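Local coordinates for epoxide hydrolase (Aspergillus niger, PDB 3G02), which probably catalyses the hydrolysis of epoxides to diols, as an alpha/beta-hydrolase-fold enzyme and an enantioselective variant obtained by directed evolution, at residues F206-C217 and K339-L350; E280-K288 and E372-E380. The protein carries 9 engineered substitutions. All coordinates share one frame; numbering follows the deposited sequence.

Contact 1 of 2, residues F206-C217 and K339-L350. Engineered in segment 206-217: Phe-216 (natural residue Leu).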
loop_
_atom_site.group_PDB
_atom_site.type_symbol
_atom_site.label_atom_id
_atom_site.label_comp_id
_atom_site.label_asym_id
_atom_site.label_seq_id
_atom_site.Cartn_x
_atom_site.Cartn_y
_atom_site.Cartn_z
ATOM N N PHE A 206 -3.766 28.002 19.002
ATOM C CA PHE A 206 -3.488 29.245 18.290
ATOM C C PHE A 206 -4.532 30.308 18.623
ATOM O O PHE A 206 -5.715 30.155 18.305
ATOM C CB PHE A 206 -3.386 28.991 16.778
ATOM C CG PHE A 206 -2.172 28.186 16.376
ATOM C CD1 PHE A 206 -2.152 26.801 16.534
ATOM C CD2 PHE A 206 -1.052 28.813 15.841
ATOM C CE1 PHE A 206 -1.034 26.054 16.164
ATOM C CE2 PHE A 206 0.069 28.073 15.466
ATOM C CZ PHE A 206 0.076 26.693 15.632
ATOM N N ASP A 207 -4.083 31.376 19.280
ATOM C CA ASP A 207 -4.984 32.399 19.813
ATOM C C ASP A 207 -5.821 33.109 18.756
ATOM O O ASP A 207 -6.966 33.481 19.020
ATOM C CB ASP A 207 -4.206 33.431 20.631
ATOM C CG ASP A 207 -3.747 32.890 21.971
ATOM O OD1 ASP A 207 -3.005 33.614 22.669
ATOM O OD2 ASP A 207 -4.121 31.754 22.334
ATOM N N ALA A 208 -5.246 33.291 17.569
ATOM C CA ALA A 208 -5.929 33.967 16.468
ATOM C C ALA A 208 -7.085 33.136 15.908
ATOM O O ALA A 208 -8.021 33.683 15.331
ATOM C CB ALA A 208 -4.948 34.331 15.372
ATOM N N CYS A 209 -7.016 31.817 16.072
ATOM C CA CYS A 209 -8.126 30.952 15.685
ATOM C C CYS A 209 -9.225 31.055 16.734
ATOM O O CYS A 209 -9.015 30.686 17.887
ATOM C CB CYS A 209 -7.661 29.503 15.539
ATOM S SG CYS A 209 -8.988 28.369 15.075
ATOM N N LYS A 210 -10.395 31.549 16.331
ATOM C CA LYS A 210 -11.472 31.844 17.286
ATOM C C LYS A 210 -12.583 30.793 17.331
ATOM O O LYS A 210 -13.301 30.685 18.327
ATOM C CB LYS A 210 -12.073 33.230 17.014
ATOM C CG LYS A 210 -11.069 34.378 16.992
ATOM C CD LYS A 210 -10.423 34.613 18.353
ATOM C CE LYS A 210 -9.389 35.720 18.276
ATOM N NZ LYS A 210 -8.713 35.951 19.585
ATOM N N ALA A 211 -12.719 30.029 16.249
ATOM C CA ALA A 211 -13.748 28.998 16.140
ATOM C C ALA A 211 -13.362 27.980 15.073
ATOM O O ALA A 211 -12.608 28.298 14.149
ATOM C CB ALA A 211 -15.111 29.622 15.814
ATOM N N VAL A 212 -13.880 26.763 15.221
ATOM C CA VAL A 212 -13.573 25.671 14.294
ATOM C C VAL A 212 -14.846 24.939 13.870
ATOM O O VAL A 212 -15.623 24.495 14.712
ATOM C CB VAL A 212 -12.572 24.651 14.914
ATOM C CG1 VAL A 212 -12.217 23.557 13.915
ATOM C CG2 VAL A 212 -11.300 25.346 15.366
ATOM N N HIS A 213 -15.044 24.821 12.557
ATOM C CA HIS A 213 -16.095 23.975 12.005
ATOM C C HIS A 213 -15.450 22.821 11.242
ATOM O O HIS A 213 -14.581 23.044 10.391
ATOM C CB HIS A 213 -17.023 24.759 11.077
ATOM C CG HIS A 213 -18.053 23.905 10.405
ATOM N ND1 HIS A 213 -17.790 23.186 9.256
ATOM C CD2 HIS A 213 -19.343 23.646 10.723
ATOM C CE1 HIS A 213 -18.873 22.522 8.897
ATOM N NE2 HIS A 213 -19.831 22.784 9.771
ATOM N N LEU A 214 -15.885 21.601 11.551
ATOM C CA LEU A 214 -15.365 20.394 10.900
ATOM C C LEU A 214 -16.468 19.581 10.238
ATOM O O LEU A 214 -17.610 19.580 10.694
ATOM C CB LEU A 214 -14.645 19.502 11.916
ATOM C CG LEU A 214 -13.530 20.094 12.782
ATOM C CD1 LEU A 214 -12.972 19.010 13.699
ATOM C CD2 LEU A 214 -12.428 20.712 11.936
ATOM N N ASN A 215 -16.122 18.880 9.159
ATOM C CA ASN A 215 -17.017 17.865 8.597
ATOM C C ASN A 215 -16.404 16.463 8.651
ATOM O O ASN A 215 -16.840 15.553 7.941
ATOM C CB ASN A 215 -17.477 18.223 7.177
ATOM C CG ASN A 215 -16.330 18.307 6.190
ATOM O OD1 ASN A 215 -16.056 17.358 5.455
ATOM N ND2 ASN A 215 -15.656 19.443 6.167
ATOM N N PHE A 216 -15.402 16.302 9.513
ATOM C CA PHE A 216 -14.689 15.043 9.665
ATOM C C PHE A 216 -14.030 15.015 11.032
ATOM O O PHE A 216 -13.435 16.008 11.448
ATOM C CB PHE A 216 -13.620 14.935 8.569
ATOM C CG PHE A 216 -12.915 13.606 8.523
ATOM C CD1 PHE A 216 -13.396 12.578 7.715
ATOM C CD2 PHE A 216 -11.753 13.393 9.260
ATOM C CE1 PHE A 216 -12.737 11.347 7.660
ATOM C CE2 PHE A 216 -11.095 12.164 9.214
ATOM C CZ PHE A 216 -11.585 11.145 8.407
ATOM N N CYS A 217 -14.144 13.886 11.724
ATOM C CA CYS A 217 -13.438 13.681 12.989
ATOM C C CYS A 217 -12.811 12.295 13.020
ATOM O O CYS A 217 -13.495 11.296 12.821
ATOM C CB CYS A 217 -14.371 13.879 14.188
ATOM S SG CYS A 217 -13.518 13.730 15.793
ATOM N N LYS A 339 -12.837 26.478 22.218
ATOM C CA LYS A 339 -13.496 27.519 21.428
ATOM C C LYS A 339 -14.774 26.976 20.778
ATOM O O LYS A 339 -14.954 25.759 20.713
ATOM C CB LYS A 339 -12.531 28.053 20.370
ATOM C CG LYS A 339 -11.364 28.819 20.968
ATOM C CD LYS A 339 -10.193 28.838 20.033
ATOM C CE LYS A 339 -8.944 29.330 20.740
ATOM N NZ LYS A 339 -7.764 29.181 19.854
ATOM N N PRO A 340 -15.675 27.874 20.319
ATOM C CA PRO A 340 -16.884 27.420 19.628
ATOM C C PRO A 340 -16.552 26.421 18.520
ATOM O O PRO A 340 -15.719 26.703 17.654
ATOM C CB PRO A 340 -17.460 28.710 19.047
ATOM C CG PRO A 340 -17.017 29.764 20.000
ATOM C CD PRO A 340 -15.635 29.347 20.428
ATOM N N PHE A 341 -17.204 25.264 18.585
ATOM C CA PHE A 341 -16.885 24.112 17.750
ATOM C C PHE A 341 -18.170 23.660 17.067
ATOM O O PHE A 341 -19.209 23.517 17.711
ATOM C CB PHE A 341 -16.280 23.019 18.646
ATOM C CG PHE A 341 -16.036 21.695 17.967
ATOM C CD1 PHE A 341 -15.521 21.619 16.675
ATOM C CD2 PHE A 341 -16.270 20.513 18.660
ATOM C CE1 PHE A 341 -15.293 20.378 16.076
ATOM C CE2 PHE A 341 -16.036 19.276 18.074
ATOM C CZ PHE A 341 -15.546 19.209 16.777
ATOM N N GLY A 342 -18.095 23.478 15.749
ATOM C CA GLY A 342 -19.243 23.067 14.950
ATOM C C GLY A 342 -18.916 21.856 14.105
ATOM O O GLY A 342 -17.754 21.632 13.754
ATOM N N PHE A 343 -19.941 21.066 13.794
ATOM C CA PHE A 343 -19.754 19.857 13.008
ATOM C C PHE A 343 -20.864 19.633 11.991
ATOM O O PHE A 343 -22.045 19.812 12.295
ATOM C CB PHE A 343 -19.622 18.635 13.918
ATOM C CG PHE A 343 -18.969 17.459 13.247
ATOM C CD1 PHE A 343 -17.580 17.328 13.248
ATOM C CD2 PHE A 343 -19.736 16.493 12.601
ATOM C CE1 PHE A 343 -16.972 16.248 12.620
ATOM C CE2 PHE A 343 -19.131 15.415 11.965
ATOM C CZ PHE A 343 -17.747 15.294 11.982
ATOM N N SER A 344 -20.462 19.243 10.780
ATOM C CA SER A 344 -21.392 18.803 9.743
ATOM C C SER A 344 -21.173 17.323 9.458
ATOM O O SER A 344 -20.085 16.913 9.038
ATOM C CB SER A 344 -21.215 19.619 8.462
ATOM O OG SER A 344 -21.635 20.957 8.644
ATOM N N PHE A 345 -22.220 16.537 9.693
ATOM C CA PHE A 345 -22.178 15.085 9.593
ATOM C C PHE A 345 -22.753 14.638 8.260
ATOM O O PHE A 345 -23.899 14.952 7.932
ATOM C CB PHE A 345 -22.981 14.467 10.751
ATOM C CG PHE A 345 -23.027 12.963 10.742
ATOM C CD1 PHE A 345 -22.177 12.222 11.564
ATOM C CD2 PHE A 345 -23.941 12.283 9.937
ATOM C CE1 PHE A 345 -22.227 10.829 11.572
ATOM C CE2 PHE A 345 -23.994 10.888 9.933
ATOM C CZ PHE A 345 -23.134 10.160 10.754
ATOM N N PHE A 346 -21.944 13.909 7.497
ATOM C CA PHE A 346 -22.388 13.271 6.263
ATOM C C PHE A 346 -22.279 11.754 6.426
ATOM O O PHE A 346 -21.245 11.253 6.871
ATOM C CB PHE A 346 -21.578 13.791 5.072
ATOM C CG PHE A 346 -21.768 15.259 4.820
ATOM C CD1 PHE A 346 -22.833 15.711 4.040
ATOM C CD2 PHE A 346 -20.908 16.199 5.384
ATOM C CE1 PHE A 346 -23.025 17.066 3.814
ATOM C CE2 PHE A 346 -21.093 17.562 5.160
ATOM C CZ PHE A 346 -22.153 17.995 4.371
ATOM N N PRO A 347 -23.356 11.019 6.091
ATOM C CA PRO A 347 -23.483 9.624 6.523
ATOM C C PRO A 347 -22.537 8.647 5.833
ATOM O O PRO A 347 -22.198 7.615 6.419
ATOM C CB PRO A 347 -24.938 9.283 6.182
ATOM C CG PRO A 347 -25.273 10.173 5.051
ATOM C CD PRO A 347 -24.514 11.453 5.289
ATOM N N LYS A 348 -22.123 8.963 4.608
ATOM C CA LYS A 348 -21.241 8.076 3.850
ATOM C C LYS A 348 -19.789 8.523 3.911
ATOM O O LYS A 348 -18.959 8.125 3.088
ATOM C CB LYS A 348 -21.730 7.910 2.408
ATOM C CG LYS A 348 -23.025 7.117 2.328
ATOM C CD LYS A 348 -23.401 6.763 0.910
ATOM C CE LYS A 348 -24.743 6.049 0.888
ATOM N NZ LYS A 348 -25.160 5.660 -0.485
ATOM N N ASP A 349 -19.478 9.347 4.905
ATOM C CA ASP A 349 -18.093 9.682 5.199
ATOM C C ASP A 349 -17.375 8.435 5.731
ATOM O O ASP A 349 -18.010 7.415 6.006
ATOM C CB ASP A 349 -18.021 10.829 6.204
ATOM C CG ASP A 349 -16.795 11.705 6.009
ATOM O OD1 ASP A 349 -15.768 11.223 5.480
ATOM O OD2 ASP A 349 -16.850 12.885 6.399
ATOM N N LEU A 350 -16.056 8.522 5.868
ATOM C CA LEU A 350 -15.219 7.349 6.139
ATOM C C LEU A 350 -15.407 6.771 7.532
ATOM O O LEU A 350 -15.462 5.554 7.705
ATOM C CB LEU A 350 -13.737 7.688 5.928
ATOM C CG LEU A 350 -13.385 8.380 4.608
ATOM C CD1 LEU A 350 -11.899 8.684 4.544
ATOM C CD2 LEU A 350 -13.816 7.513 3.435
HETATM O O HOH W 1 -5.658 29.535 21.698
HETATM O O HOH W 2 -19.008 14.032 7.989
#
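His-213 and Ser-344 meet across two parallel strands, 209-214 and 340-345, in the central sheet of the alpha/beta hydrolase fold. Four backbone bonds form the ladder: Val-212 N to Pro-340 O, Gly-342 N to Val-212 O, Leu-214 N to Gly-342 O and Ser-344 N to Leu-214 O. With CG anti to the backbone N (chi1 176°), the imidazole of His-213 leans across side-chain-free Gly-342 toward the next strand; its NE2 donates to Ser-344 OG at 2.8 Å, in the ring plane but clearly bent (133°). Gln-190 takes ND1, so both nitrogens of this buried ring are hydrogen-bonded; Asp-388 is a second partner of the serine hydroxyl.

The face bearing Val-212, Leu-214, Phe-341 and Phe-343 is apolar. Leu-214 CD1 meets the edge of the Phe-341 ring at CE1, 3.6 Å away, the side chains crossing at about a right angle. Phe-343 brings one ring face over Leu-214 O and Asn-215 CA. Lys-339, extended beyond CG, carries NZ to Cys-209 O (2.8 Å); NZ also bonds Gly-203 O near the end of helix 194-205, and water 1 links it to Asp-207.

The engineered Phe-216 presents its ring edge to Asp-349, CD1 lying 3.5 Å from OD1; OD1 accepts from Leu-350 N and is hydrogen-bonded to His-375 ND1. Strand 187-191 flanks 209-214, strand 362-369 flanks 340-345, and helix 167-180 packs against Phe-206.

Contact 2 of 2, residues E280-K288 and E372-E380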
loop_
_atom_site.group_PDB
_atom_site.type_symbol
_atom_site.label_atom_id
_atom_site.label_comp_id
_atom_site.label_asym_id
_atom_site.label_seq_id
_atom_site.Cartn_x
_atom_site.Cartn_y
_atom_site.Cartn_z
ATOM N N GLU A 280 -9.224 4.821 -6.783
ATOM C CA GLU A 280 -9.968 3.909 -5.909
ATOM C C GLU A 280 -10.729 4.687 -4.846
ATOM O O GLU A 280 -11.877 4.370 -4.538
ATOM C CB GLU A 280 -9.048 2.903 -5.231
ATOM C CG GLU A 280 -9.818 1.836 -4.460
ATOM C CD GLU A 280 -8.974 1.176 -3.401
ATOM O OE1 GLU A 280 -7.980 0.514 -3.760
ATOM O OE2 GLU A 280 -9.312 1.311 -2.202
ATOM N N LYS A 281 -10.084 5.712 -4.299
ATOM C CA LYS A 281 -10.688 6.496 -3.226
ATOM C C LYS A 281 -11.773 7.440 -3.731
ATOM O O LYS A 281 -12.804 7.603 -3.085
ATOM C CB LYS A 281 -9.614 7.230 -2.412
ATOM C CG LYS A 281 -8.495 6.314 -1.870
ATOM C CD LYS A 281 -9.027 4.990 -1.293
ATOM C CE LYS A 281 -7.916 4.185 -0.626
ATOM N NZ LYS A 281 -8.392 2.848 -0.144
ATOM N N TYR A 282 -11.562 8.043 -4.899
ATOM C CA TYR A 282 -12.633 8.837 -5.500
ATOM C C TYR A 282 -13.850 7.991 -5.865
ATOM O O TYR A 282 -14.966 8.511 -5.924
ATOM C CB TYR A 282 -12.136 9.634 -6.707
ATOM C CG TYR A 282 -11.414 10.906 -6.329
ATOM C CD1 TYR A 282 -12.114 12.011 -5.834
ATOM C CD2 TYR A 282 -10.030 11.009 -6.462
ATOM C CE1 TYR A 282 -11.454 13.186 -5.481
ATOM C CE2 TYR A 282 -9.362 12.181 -6.114
ATOM C CZ TYR A 282 -10.072 13.262 -5.627
ATOM O OH TYR A 282 -9.416 14.424 -5.276
ATOM N N LEU A 283 -13.647 6.695 -6.094
ATOM C CA LEU A 283 -14.763 5.788 -6.348
ATOM C C LEU A 283 -15.461 5.337 -5.067
ATOM O O LEU A 283 -16.691 5.319 -4.994
ATOM C CB LEU A 283 -14.286 4.560 -7.126
ATOM C CG LEU A 283 -13.882 4.762 -8.584
ATOM C CD1 LEU A 283 -13.297 3.469 -9.126
ATOM C CD2 LEU A 283 -15.060 5.222 -9.439
ATOM N N GLN A 284 -14.678 4.961 -4.059
ATOM C CA GLN A 284 -15.238 4.316 -2.867
ATOM C C GLN A 284 -15.752 5.277 -1.807
ATOM O O GLN A 284 -16.612 4.911 -1.003
ATOM C CB GLN A 284 -14.210 3.380 -2.228
ATOM C CG GLN A 284 -13.817 2.193 -3.099
ATOM C CD GLN A 284 -13.031 1.140 -2.341
ATOM O OE1 GLN A 284 -12.673 1.325 -1.173
ATOM N NE2 GLN A 284 -12.765 0.022 -2.999
ATOM N N TRP A 285 -15.214 6.493 -1.788
ATOM C CA TRP A 285 -15.436 7.398 -0.666
ATOM C C TRP A 285 -16.619 8.344 -0.830
ATOM O O TRP A 285 -16.993 9.033 0.118
ATOM C CB TRP A 285 -14.173 8.204 -0.410
ATOM C CG TRP A 285 -13.047 7.420 0.184
ATOM C CD1 TRP A 285 -13.007 6.073 0.443
ATOM C CD2 TRP A 285 -11.777 7.945 0.584
ATOM N NE1 TRP A 285 -11.790 5.737 1.004
ATOM C CE2 TRP A 285 -11.018 6.868 1.096
ATOM C CE3 TRP A 285 -11.210 9.228 0.568
ATOM C CZ2 TRP A 285 -9.716 7.038 1.585
ATOM C CZ3 TRP A 285 -9.921 9.397 1.056
ATOM C CH2 TRP A 285 -9.187 8.305 1.553
ATOM N N VAL A 286 -17.192 8.377 -2.029
ATOM C CA VAL A 286 -18.315 9.264 -2.324
ATOM C C VAL A 286 -19.656 8.564 -2.127
ATOM O O VAL A 286 -19.727 7.333 -2.053
ATOM C CB VAL A 286 -18.234 9.836 -3.767
ATOM C CG1 VAL A 286 -16.987 10.691 -3.943
ATOM C CG2 VAL A 286 -18.283 8.717 -4.813
ATOM N N ASP A 287 -20.716 9.364 -2.035
ATOM C CA ASP A 287 -22.075 8.844 -2.064
ATOM C C ASP A 287 -22.459 8.602 -3.526
ATOM O O ASP A 287 -22.409 7.464 -3.996
ATOM C CB ASP A 287 -23.029 9.823 -1.373
ATOM C CG ASP A 287 -24.461 9.319 -1.316
ATOM O OD1 ASP A 287 -24.743 8.191 -1.789
ATOM O OD2 ASP A 287 -25.306 10.066 -0.783
ATOM N N LYS A 288 -22.813 9.667 -4.242
ATOM C CA LYS A 288 -23.098 9.570 -5.673
ATOM C C LYS A 288 -21.783 9.622 -6.453
ATOM O O LYS A 288 -20.899 10.421 -6.117
ATOM C CB LYS A 288 -24.038 10.697 -6.123
ATOM C CG LYS A 288 -25.369 10.753 -5.370
ATOM C CD LYS A 288 -26.356 9.687 -5.840
ATOM C CE LYS A 288 -27.624 9.680 -4.985
ATOM N NZ LYS A 288 -28.375 10.972 -5.052
ATOM N N GLU A 372 -27.710 12.668 2.918
ATOM C CA GLU A 372 -26.846 12.141 1.861
ATOM C C GLU A 372 -25.500 12.858 1.780
ATOM O O GLU A 372 -25.290 13.893 2.418
ATOM C CB GLU A 372 -27.559 12.120 0.498
ATOM C CG GLU A 372 -28.342 13.368 0.119
ATOM C CD GLU A 372 -29.393 13.096 -0.960
ATOM O OE1 GLU A 372 -29.312 12.051 -1.641
ATOM O OE2 GLU A 372 -30.305 13.933 -1.131
ATOM N N GLY A 373 -24.590 12.286 0.996
ATOM C CA GLY A 373 -23.244 12.823 0.863
ATOM C C GLY A 373 -22.193 11.932 1.492
ATOM O O GLY A 373 -22.407 11.338 2.553
ATOM N N GLY A 374 -21.045 11.847 0.826
ATOM C CA GLY A 374 -19.927 11.051 1.302
ATOM C C GLY A 374 -18.792 11.894 1.847
ATOM O O GLY A 374 -19.004 12.966 2.420
ATOM N N HIS A 375 -17.574 11.404 1.648
ATOM C CA HIS A 375 -16.390 12.006 2.247
ATOM C C HIS A 375 -15.993 13.364 1.672
ATOM O O HIS A 375 -15.542 14.245 2.411
ATOM C CB HIS A 375 -15.214 11.042 2.126
ATOM C CG HIS A 375 -13.923 11.617 2.609
ATOM N ND1 HIS A 375 -13.648 11.797 3.945
ATOM C CD2 HIS A 375 -12.841 12.068 1.933
ATOM C CE1 HIS A 375 -12.444 12.327 4.074
ATOM N NE2 HIS A 375 -11.933 12.502 2.868
ATOM N N PHE A 376 -16.127 13.521 0.359
ATOM C CA PHE A 376 -15.703 14.744 -0.308
ATOM C C PHE A 376 -16.819 15.792 -0.250
ATOM O O PHE A 376 -17.358 16.208 -1.280
ATOM C CB PHE A 376 -15.279 14.444 -1.751
ATOM C CG PHE A 376 -14.062 13.554 -1.860
ATOM C CD1 PHE A 376 -12.786 14.092 -1.737
ATOM C CD2 PHE A 376 -14.189 12.190 -2.088
ATOM C CE1 PHE A 376 -11.654 13.281 -1.827
ATOM C CE2 PHE A 376 -13.066 11.374 -2.195
ATOM C CZ PHE A 376 -11.796 11.922 -2.065
ATOM N N ALA A 377 -17.149 16.221 0.967
ATOM C CA ALA A 377 -18.316 17.069 1.209
ATOM C C ALA A 377 -18.357 18.342 0.365
ATOM O O ALA A 377 -19.403 18.690 -0.174
ATOM C CB ALA A 377 -18.435 17.404 2.682
ATOM N N ALA A 378 -17.223 19.028 0.251
ATOM C CA ALA A 378 -17.159 20.257 -0.545
ATOM C C ALA A 378 -17.457 20.012 -2.027
ATOM O O ALA A 378 -18.040 20.871 -2.689
ATOM C CB ALA A 378 -15.812 20.947 -0.367
ATOM N N LEU A 379 -17.063 18.845 -2.533
ATOM C CA LEU A 379 -17.350 18.458 -3.917
ATOM C C LEU A 379 -18.750 17.892 -4.098
ATOM O O LEU A 379 -19.407 18.155 -5.105
ATOM C CB LEU A 379 -16.345 17.409 -4.406
ATOM C CG LEU A 379 -14.916 17.804 -4.755
ATOM C CD1 LEU A 379 -14.180 16.582 -5.270
ATOM C CD2 LEU A 379 -14.890 18.913 -5.797
ATOM N N GLU A 380 -19.187 17.082 -3.137
ATOM C CA GLU A 380 -20.422 16.316 -3.268
ATOM C C GLU A 380 -21.645 17.124 -2.872
ATOM O O GLU A 380 -22.680 17.065 -3.546
ATOM C CB GLU A 380 -20.357 15.067 -2.394
ATOM C CG GLU A 380 -19.347 14.026 -2.833
ATOM C CD GLU A 380 -19.382 12.813 -1.940
ATOM O OE1 GLU A 380 -20.444 12.163 -1.865
ATOM O OE2 GLU A 380 -18.354 12.517 -1.300
HETATM O O HOH W 3 -22.575 12.486 -3.422
#
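One carboxylate oxygen, Glu-380 OE1, is gripped from opposite faces of its plane by two backbone amides, Asp-287 N from the neighbouring segment (2.8 Å) and Gly-374 N from its own. In this alpha/beta hydrolase fold the glutamate thereby ties the loop carrying His-375, a predicted proton donor of the active site, to the chain leaving helix 271-284. The bond from Asp-287 is nearly straight, 175° at the hydrogen, and water 3 gives OE1 a further donor while accepting from Lys-288 N. The extended glutamate chain also lets OE2 accept from Phe-376 N, so both oxygens are used.

Asp-287 answers in the other direction: with CG anti to its backbone N (chi1 -178°), it sends OD2 to Gly-373 N at 2.9 Å, and its OD1 is paired with Lys-348. The bare CA of Gly-374 lets the two backbones come close, 4.4 Å from the CA of Val-286, and glycine at 373 tolerates a positive phi. Lys-288 and Glu-372 add only a long salt bridge, NZ to OE1.

On the other side the contact is aromatic. Phe-376 and Tyr-282 form an offset stack with centroids 4.6 Å apart and planes at 14°, and the opposite face of Phe-376 is covered by His-375 CD2. Flat rings suit this layered packing, and Val-286 CG1 fills in beside Phe-376 CD2. Trp-285 turns its edge toward the face of the His-375 ring, the two side chains pointing the same way. That ring, held at ND1 by Asp-349, lies beside the side chain of Asp-193, the predicted nucleophile, which places the contact in the active site. The histidine's backbone N donates to Trp-285 O at 2.9 Å.

Both contacts are largely buried, but they join different elements. Contact 1 pairs two strands within the central sheet, where no other chain touches it; contact 2 packs the end of helix 271-284 against the loop and short helix 377-380, and reaches the second subunit through Glu-280 and Gln-284, which meet Arg-259 and, for Glu-280, Thr-262 of that subunit. Regular backbone bonds and side chains sorted to two faces give contact 1 its chemistry; contact 2 relies on carboxylates taking backbone amides and on stacked rings. They touch where Leu-350 packs on Trp-285 and Asp-349 OD1 lies 2.7 Å from His-375 ND1, consistent with the acid-histidine pair of the family's catalytic triad.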